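Local coordinates for protein histidinol-phosphate aminotransferase (Clostridium acetobutylicum, PDB 3FTB) that probably transfers amino groups as a pyridoxal 5'-phosphate-dependent aminotransferase, with histidinol phosphate as the likely substrate, at residues 100-105 with 121-126. Sequence-based numbering, arbitrary orientation.
Sequences KILIIV and SVVFSY
Val-122 CG1 covers a face of the Phe-124 ring near its rim, and Val-122 CG2 touches Ile-103 CD1 at 3.8 Å. Helix 110-117 packs on this side. On the other side of the sheet, Leu-102 CD1 reaches Val-123 CG1 at 3.7 Å. There Ile-138 of helix 135-141 packs against Leu-102, Ile-104 and Ser-125, and Ser-125 OG hydrogen-bonds to Asp-137 OD2. Val-105 CG1, in the crowded position between backbone N and carbonyl carbon (chi1 81°), meets two rings. It lies over one face of the Tyr-126 ring, 3.9 Å from the centroid, in a CH-pi contact. Val-105 CG1 also meets Phe-124 CD1 at 3.7 Å, obliquely. Five backbone hydrogen bonds join the strands in parallel register. Ser-125 N reaches Ile-103 O at 3.0 Å from above the carbonyl plane. Ile-101 N to Ser-121 O, at 2.7 Å, runs nearly along the C=O axis. At the polar edge, the extended Lys-100 chain crosses Val-123, and Lys-100 CE is a tight 3.3 Å from Val-123 CG2. Ser-121 OG hydrogen-bonds to Glu-99 O. The strands and helix 110-117 form a beta-alpha-beta crossover at one edge of the seven-stranded mixed sheet characteristic of fold-type I PLP enzymes.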
# COMPACT_ATOMS: atom_id res chain seq x y z
N LYS A 100 0.08 -0.58 25.55
CA LYS A 100 0.83 -1.66 26.20
C LYS A 100 0.38 -3.04 25.72
O LYS A 100 -0.82 -3.33 25.67
CB LYS A 100 0.68 -1.58 27.71
CG LYS A 100 1.59 -2.50 28.47
CD LYS A 100 1.46 -2.19 29.95
CE LYS A 100 2.51 -2.89 30.77
NZ LYS A 100 2.35 -2.49 32.19
N ILE A 101 1.34 -3.89 25.36
CA ILE A 101 1.01 -5.20 24.83
C ILE A 101 1.85 -6.32 25.45
O ILE A 101 3.01 -6.13 25.79
CB ILE A 101 1.18 -5.23 23.29
CG1 ILE A 101 0.34 -6.35 22.67
CG2 ILE A 101 2.65 -5.40 22.93
CD1 ILE A 101 0.14 -6.25 21.14
N LEU A 102 1.24 -7.49 25.61
CA LEU A 102 1.96 -8.71 25.95
C LEU A 102 2.36 -9.42 24.66
O LEU A 102 1.49 -9.83 23.89
CB LEU A 102 1.07 -9.64 26.79
CG LEU A 102 1.65 -10.96 27.30
CD1 LEU A 102 2.47 -10.68 28.51
CD2 LEU A 102 0.50 -11.90 27.64
N ILE A 103 3.66 -9.55 24.42
CA ILE A 103 4.13 -10.28 23.25
C ILE A 103 4.64 -11.64 23.69
O ILE A 103 5.53 -11.74 24.53
CB ILE A 103 5.22 -9.53 22.47
CG1 ILE A 103 4.82 -8.07 22.25
CG2 ILE A 103 5.45 -10.20 21.12
CD1 ILE A 103 5.83 -7.25 21.48
N ILE A 104 4.02 -12.69 23.15
CA ILE A 104 4.47 -14.05 23.40
C ILE A 104 5.68 -14.27 22.52
O ILE A 104 5.65 -13.99 21.32
CB ILE A 104 3.38 -15.09 23.08
CG1 ILE A 104 2.40 -15.21 24.24
CG2 ILE A 104 4.03 -16.46 22.83
CD1 ILE A 104 1.94 -13.89 24.80
N VAL A 105 6.75 -14.78 23.12
CA VAL A 105 8.04 -14.79 22.47
C VAL A 105 8.80 -16.06 22.92
O VAL A 105 8.59 -16.53 24.04
CB VAL A 105 8.79 -13.49 22.84
CG1 VAL A 105 9.44 -13.61 24.21
CG2 VAL A 105 9.79 -13.11 21.76
N SER A 121 4.00 0.06 25.12
CA SER A 121 4.75 -0.63 26.17
C SER A 121 4.74 -2.14 25.93
O SER A 121 3.72 -2.71 25.53
CB SER A 121 4.15 -0.31 27.54
OG SER A 121 3.99 1.08 27.72
N VAL A 122 5.87 -2.78 26.17
CA VAL A 122 6.01 -4.20 25.89
C VAL A 122 6.25 -5.02 27.15
O VAL A 122 7.11 -4.70 27.97
CB VAL A 122 7.15 -4.47 24.88
CG1 VAL A 122 7.58 -5.93 24.93
CG2 VAL A 122 6.70 -4.09 23.49
N VAL A 123 5.47 -6.09 27.28
CA VAL A 123 5.60 -7.06 28.35
C VAL A 123 5.72 -8.43 27.68
O VAL A 123 4.92 -8.76 26.80
CB VAL A 123 4.36 -7.04 29.26
CG1 VAL A 123 4.47 -8.09 30.34
CG2 VAL A 123 4.17 -5.65 29.85
N PHE A 124 6.71 -9.23 28.07
CA PHE A 124 6.93 -10.52 27.40
C PHE A 124 6.34 -11.73 28.15
O PHE A 124 6.30 -11.77 29.39
CB PHE A 124 8.43 -10.76 27.11
CG PHE A 124 8.99 -9.90 25.99
CD1 PHE A 124 8.58 -10.09 24.68
CD2 PHE A 124 9.95 -8.93 26.25
CE1 PHE A 124 9.09 -9.31 23.64
CE2 PHE A 124 10.47 -8.14 25.22
CZ PHE A 124 10.05 -8.33 23.92
N SER A 125 5.87 -12.70 27.37
CA SER A 125 5.55 -14.02 27.90
C SER A 125 6.32 -15.07 27.09
O SER A 125 6.17 -15.16 25.86
CB SER A 125 4.05 -14.31 27.88
OG SER A 125 3.77 -15.59 28.45
N TYR A 126 7.15 -15.85 27.77
CA TYR A 126 8.05 -16.77 27.09
C TYR A 126 7.47 -18.18 26.94
O TYR A 126 6.92 -18.74 27.90
CB TYR A 126 9.37 -16.86 27.85
CG TYR A 126 10.24 -15.62 27.73
CD1 TYR A 126 9.99 -14.48 28.48
CD2 TYR A 126 11.33 -15.60 26.86
CE1 TYR A 126 10.78 -13.36 28.37
CE2 TYR A 126 12.13 -14.48 26.74
CZ TYR A 126 11.85 -13.36 27.50
OH TYR A 126 12.65 -12.24 27.38